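Local coordinates for copper chaperone PCu(A)C (PDB 6P1F), which probably carries copper as a chaperone, this chain being the PCu(A)C domain of PmoF2, which binds copper through a histidine brace, at residues V5-A17 and Q26-D39. Numbering follows the deposited sequence.
Sequences VGKIKIEHPWLRA and QLYMLVVNSADRPD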
loop_
_atom_site.group_PDB
_atom_site.type_symbol
_atom_site.label_atom_id
_atom_site.label_comp_id
_atom_site.label_asym_id
_atom_site.label_seq_id
_atom_site.Cartn_x
_atom_site.Cartn_y
_atom_site.Cartn_z
ATOM N N VAL A 5 2.831 -8.939 10.759
ATOM C CA VAL A 5 2.118 -10.208 10.875
ATOM C C VAL A 5 3.129 -11.248 10.413
ATOM O O VAL A 5 3.786 -11.081 9.388
ATOM C CB VAL A 5 0.784 -10.258 10.059
ATOM C CG1 VAL A 5 1.015 -10.084 8.546
ATOM C CG2 VAL A 5 0.039 -11.543 10.370
ATOM N N GLY A 6 3.347 -12.297 11.202
ATOM C CA GLY A 6 4.465 -13.166 10.819
ATOM C C GLY A 6 5.794 -12.434 10.768
ATOM O O GLY A 6 6.125 -11.645 11.634
ATOM N N LYS A 7 6.527 -12.644 9.666
ATOM C CA LYS A 7 7.820 -12.016 9.424
ATOM C C LYS A 7 7.691 -10.780 8.484
ATOM O O LYS A 7 8.696 -10.208 8.066
ATOM C CB LYS A 7 8.774 -13.063 8.817
ATOM C CG LYS A 7 9.043 -14.260 9.738
ATOM C CD LYS A 7 10.059 -13.876 10.799
ATOM C CE LYS A 7 10.914 -15.075 11.193
ATOM N NZ LYS A 7 10.083 -16.262 11.581
ATOM N N ILE A 8 6.455 -10.373 8.200
ATOM C CA ILE A 8 6.153 -9.173 7.421
ATOM C C ILE A 8 5.959 -7.966 8.312
ATOM O O ILE A 8 5.303 -8.057 9.352
ATOM C CB ILE A 8 4.864 -9.374 6.598
ATOM C CG1 ILE A 8 5.093 -10.433 5.533
ATOM C CG2 ILE A 8 4.380 -8.073 5.988
ATOM C CD1 ILE A 8 6.082 -10.004 4.472
ATOM N N LYS A 9 6.561 -6.831 7.925
ATOM C CA LYS A 9 6.278 -5.574 8.598
ATOM C C LYS A 9 5.803 -4.601 7.580
ATOM O O LYS A 9 6.284 -4.603 6.455
ATOM C CB LYS A 9 7.518 -4.983 9.298
ATOM C CG LYS A 9 7.859 -5.745 10.566
ATOM C CD LYS A 9 8.806 -4.933 11.476
ATOM C CE LYS A 9 8.928 -5.616 12.839
ATOM N NZ LYS A 9 9.556 -4.732 13.875
ATOM N N ILE A 10 4.890 -3.733 7.978
ATOM C CA ILE A 10 4.446 -2.647 7.110
ATOM C C ILE A 10 4.681 -1.373 7.900
ATOM O O ILE A 10 4.160 -1.230 9.002
ATOM C CB ILE A 10 2.962 -2.788 6.722
ATOM C CG1 ILE A 10 2.695 -4.141 6.017
ATOM C CG2 ILE A 10 2.528 -1.619 5.828
ATOM C CD1 ILE A 10 2.158 -5.262 6.962
ATOM N N GLU A 11 5.467 -0.450 7.348
ATOM C CA GLU A 11 5.836 0.757 8.098
ATOM C C GLU A 11 5.193 1.981 7.492
ATOM O O GLU A 11 5.291 2.194 6.282
ATOM C CB GLU A 11 7.357 0.956 8.098
ATOM C CG GLU A 11 8.148 -0.250 8.608
ATOM C CD GLU A 11 8.222 -0.343 10.128
ATOM O OE1 GLU A 11 7.650 0.521 10.851
ATOM O OE2 GLU A 11 8.887 -1.295 10.595
ATOM N N HIS A 12 4.578 2.782 8.354
ATOM C CA HIS A 12 4.051 4.119 8.027
ATOM C C HIS A 12 3.256 4.209 6.712
ATOM O O HIS A 12 3.559 5.036 5.846
ATOM C CB HIS A 12 5.198 5.140 8.003
ATOM C CG HIS A 12 5.892 5.281 9.323
ATOM N ND1 HIS A 12 5.691 6.359 10.164
ATOM C CD2 HIS A 12 6.767 4.470 9.960
ATOM C CE1 HIS A 12 6.431 6.214 11.247
ATOM N NE2 HIS A 12 7.095 5.075 11.150
ATOM N N PRO A 13 2.244 3.354 6.556
ATOM C CA PRO A 13 1.413 3.489 5.349
ATOM C C PRO A 13 0.681 4.818 5.318
ATOM O O PRO A 13 0.099 5.277 6.322
ATOM C CB PRO A 13 0.436 2.318 5.459
ATOM C CG PRO A 13 0.353 2.028 6.986
ATOM C CD PRO A 13 1.741 2.301 7.469
ATOM N N TRP A 14 0.705 5.466 4.156
ATOM C CA TRP A 14 -0.037 6.706 4.020
ATOM C C TRP A 14 -0.462 6.858 2.575
ATOM O O TRP A 14 0.104 6.210 1.702
ATOM C CB TRP A 14 0.809 7.925 4.447
ATOM C CG TRP A 14 2.052 8.191 3.625
ATOM C CD1 TRP A 14 3.261 7.562 3.725
ATOM C CD2 TRP A 14 2.189 9.161 2.573
ATOM N NE1 TRP A 14 4.146 8.075 2.780
ATOM C CE2 TRP A 14 3.513 9.076 2.092
ATOM C CE3 TRP A 14 1.314 10.108 2.010
ATOM C CZ2 TRP A 14 3.998 9.920 1.066
ATOM C CZ3 TRP A 14 1.797 10.941 0.986
ATOM C CH2 TRP A 14 3.115 10.826 0.527
ATOM N N LEU A 15 -1.439 7.719 2.337
ATOM C CA LEU A 15 -1.893 7.952 0.954
ATOM C C LEU A 15 -2.163 9.417 0.732
ATOM O O LEU A 15 -2.433 10.177 1.670
ATOM C CB LEU A 15 -3.142 7.125 0.654
ATOM C CG LEU A 15 -4.414 7.352 1.483
ATOM C CD1 LEU A 15 -5.361 8.394 0.856
ATOM C CD2 LEU A 15 -5.163 6.018 1.648
ATOM N N ARG A 16 -2.060 9.824 -0.523
ATOM C CA ARG A 16 -2.520 11.135 -0.947
ATOM C C ARG A 16 -4.006 11.122 -1.154
ATOM O O ARG A 16 -4.523 10.305 -1.933
ATOM C CB ARG A 16 -1.830 11.525 -2.246
ATOM C CG ARG A 16 -0.406 11.904 -2.083
ATOM C CD ARG A 16 0.207 12.114 -3.443
ATOM N NE ARG A 16 1.463 12.854 -3.382
ATOM C CZ ARG A 16 2.225 13.099 -4.441
ATOM N NH1 ARG A 16 1.852 12.647 -5.636
ATOM N NH2 ARG A 16 3.358 13.779 -4.315
ATOM N N ALA A 17 -4.722 12.027 -0.491
ATOM C CA ALA A 17 -6.162 12.051 -0.666
ATOM C C ALA A 17 -6.450 12.319 -2.144
ATOM O O ALA A 17 -5.706 13.056 -2.780
ATOM C CB ALA A 17 -6.791 13.103 0.207
ATOM N N GLN A 26 -2.757 7.668 -4.740
ATOM C CA GLN A 26 -1.560 6.854 -4.547
ATOM C C GLN A 26 -1.342 6.601 -3.079
ATOM O O GLN A 26 -1.530 7.480 -2.262
ATOM C CB GLN A 26 -0.347 7.520 -5.153
ATOM C CG GLN A 26 -0.462 7.615 -6.663
ATOM C CD GLN A 26 0.856 7.886 -7.352
ATOM O OE1 GLN A 26 1.887 8.161 -6.715
ATOM N NE2 GLN A 26 0.835 7.798 -8.687
ATOM N N LEU A 27 -0.964 5.363 -2.776
ATOM C CA LEU A 27 -0.668 4.922 -1.426
ATOM C C LEU A 27 0.806 4.511 -1.358
ATOM O O LEU A 27 1.353 3.979 -2.304
ATOM C CB LEU A 27 -1.576 3.760 -1.037
ATOM C CG LEU A 27 -1.322 3.125 0.336
ATOM C CD1 LEU A 27 -2.631 2.737 1.047
ATOM C CD2 LEU A 27 -0.386 1.963 0.186
ATOM N N TYR A 28 1.454 4.786 -0.221
ATOM C CA TYR A 28 2.853 4.490 -0.055
ATOM C C TYR A 28 3.098 3.805 1.271
ATOM O O TYR A 28 2.599 4.259 2.282
ATOM C CB TYR A 28 3.682 5.776 -0.104
ATOM C CG TYR A 28 3.292 6.704 -1.223
ATOM C CD1 TYR A 28 3.805 6.528 -2.509
ATOM C CD2 TYR A 28 2.395 7.735 -0.993
ATOM C CE1 TYR A 28 3.443 7.400 -3.527
ATOM C CE2 TYR A 28 2.040 8.608 -1.991
ATOM C CZ TYR A 28 2.578 8.429 -3.264
ATOM O OH TYR A 28 2.252 9.273 -4.302
ATOM N N MET A 29 3.807 2.691 1.264
ATOM C CA MET A 29 4.137 2.025 2.514
ATOM C C MET A 29 5.443 1.292 2.344
ATOM O O MET A 29 5.757 0.819 1.257
ATOM C CB MET A 29 3.040 1.033 2.913
ATOM C CG MET A 29 2.742 -0.016 1.828
ATOM S SD MET A 29 1.263 -0.993 2.290
ATOM C CE MET A 29 1.027 -1.973 0.787
ATOM N N LEU A 30 6.196 1.174 3.428
ATOM C CA LEU A 30 7.406 0.367 3.416
ATOM C C LEU A 30 7.021 -1.046 3.778
ATOM O O LEU A 30 6.449 -1.263 4.853
ATOM C CB LEU A 30 8.410 0.956 4.424
ATOM C CG LEU A 30 9.624 0.110 4.815
ATOM C CD1 LEU A 30 10.410 -0.334 3.602
ATOM C CD2 LEU A 30 10.491 0.999 5.700
ATOM N N VAL A 31 7.260 -1.996 2.874
ATOM C CA VAL A 31 6.927 -3.392 3.163
ATOM C C VAL A 31 8.207 -4.176 3.360
ATOM O O VAL A 31 9.113 -4.125 2.525
ATOM C CB VAL A 31 6.132 -4.014 2.004
ATOM C CG1 VAL A 31 5.767 -5.474 2.323
ATOM C CG2 VAL A 31 4.874 -3.197 1.712
ATOM N N VAL A 32 8.300 -4.917 4.453
ATOM C CA VAL A 32 9.540 -5.617 4.727
ATOM C C VAL A 32 9.256 -7.096 4.920
ATOM O O VAL A 32 8.351 -7.466 5.662
ATOM C CB VAL A 32 10.243 -5.064 5.994
ATOM C CG1 VAL A 32 11.441 -5.898 6.315
ATOM C CG2 VAL A 32 10.644 -3.584 5.805
ATOM N N ASN A 33 9.958 -7.944 4.175
ATOM C CA ASN A 33 9.873 -9.378 4.444
ATOM C C ASN A 33 11.135 -9.828 5.149
ATOM O O ASN A 33 12.205 -9.903 4.531
ATOM C CB ASN A 33 9.680 -10.174 3.142
ATOM C CG ASN A 33 9.606 -11.677 3.402
ATOM O OD1 ASN A 33 9.263 -12.105 4.505
ATOM N ND2 ASN A 33 9.872 -12.495 2.364
ATOM N N SER A 34 11.021 -10.134 6.456
ATOM C CA SER A 34 12.165 -10.617 7.208
ATOM C C SER A 34 12.286 -12.131 7.206
ATOM O O SER A 34 13.170 -12.659 7.871
ATOM C CB SER A 34 12.105 -10.134 8.659
ATOM O OG SER A 34 12.337 -8.755 8.643
ATOM N N ALA A 35 11.425 -12.829 6.469
ATOM C CA ALA A 35 11.548 -14.296 6.357
ATOM C C ALA A 35 12.691 -14.711 5.437
ATOM O O ALA A 35 13.075 -13.984 4.514
ATOM C CB ALA A 35 10.237 -14.929 5.833
ATOM N N ASP A 36 13.204 -15.911 5.686
ATOM C CA ASP A 36 14.193 -16.559 4.832
ATOM C C ASP A 36 13.562 -17.187 3.611
ATOM O O ASP A 36 14.243 -17.902 2.882
ATOM C CB ASP A 36 14.896 -17.700 5.577
ATOM C CG ASP A 36 15.855 -17.220 6.601
ATOM O OD1 ASP A 36 16.178 -16.016 6.566
ATOM O OD2 ASP A 36 16.289 -18.057 7.428
ATOM N N ARG A 37 12.254 -17.002 3.464
ATOM C CA ARG A 37 11.463 -17.574 2.362
ATOM C C ARG A 37 10.664 -16.421 1.775
ATOM O O ARG A 37 10.438 -15.419 2.451
ATOM C CB ARG A 37 10.514 -18.682 2.844
ATOM C CG ARG A 37 11.105 -19.650 3.864
ATOM C CD ARG A 37 11.303 -21.040 3.271
ATOM N NE ARG A 37 10.040 -21.669 2.889
ATOM C CZ ARG A 37 9.892 -22.480 1.843
ATOM N NH1 ARG A 37 10.932 -22.764 1.061
ATOM N NH2 ARG A 37 8.700 -23.003 1.574
ATOM N N PRO A 38 10.270 -16.526 0.500
ATOM C CA PRO A 38 9.561 -15.402 -0.084
ATOM C C PRO A 38 8.126 -15.335 0.423
ATOM O O PRO A 38 7.608 -16.277 1.025
ATOM C CB PRO A 38 9.585 -15.706 -1.607
ATOM C CG PRO A 38 9.733 -17.196 -1.671
ATOM C CD PRO A 38 10.585 -17.580 -0.483
ATOM N N ASP A 39 7.506 -14.184 0.227
ATOM C CA ASP A 39 6.090 -14.043 0.504
ATOM C C ASP A 39 5.485 -13.298 -0.695
ATOM O O ASP A 39 6.192 -12.926 -1.623
ATOM C CB ASP A 39 5.831 -13.267 1.824
ATOM C CG ASP A 39 4.508 -13.642 2.485
ATOM O OD1 ASP A 39 3.544 -14.003 1.797
ATOM O OD2 ASP A 39 4.423 -13.534 3.733
#
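W14 and Y28 meet across an antiparallel β hairpin, strand 8-16 against strand 24-33, within the all-β PCu(A)C domain. Y28 CD2 lies over one face of the indole, 3.4 Å from W14 CZ2, with the ring planes inclined at 38°, while Y28 CB makes a CH-pi contact with the five-membered ring. W14 CG sits between its backbone N and carbonyl carbon (chi1 63°), which swings the indole across the strand onto Y28. With an alanine in place of the indole, the Y28 ring is likely to lose the surface CD2 and CB rest on, opening a gap on that side. R16 flanks the same tyrosine: its CG comes to the ring edge, and Y28 OH lies over one guanidinium face, while R16 NE bonds A122 O. The phenol donates to Q26 OE1 (2.7 Å), whose side chain lies beside H83 and E85, zinc-binding residues that carry no zinc in this model.

A β bulge between E11 and W14 shifts the register by one, so that P13 packs on M29 CB. H12, which with H1 binds copper in this protein, though none is bound here, lies in this bulge, and its O meets the indole edge in plane. Beyond it, E11 and L30 run side by side, joined by paired backbone bonds, as are K9 and V32. On the other face I10 CG2 touches M29 SD, 3.8 Å away, and I8 CG1 packs against OD2 of D39, whose carboxylate accepts from the backbone N of K107 (at OD1) and A108 (at OD2). At the far end K7 CB meets A35 CB, and A35 closes an Asx turn begun by N33, its N donating to N33 OD1 at 3.0 Å from above the amide plane.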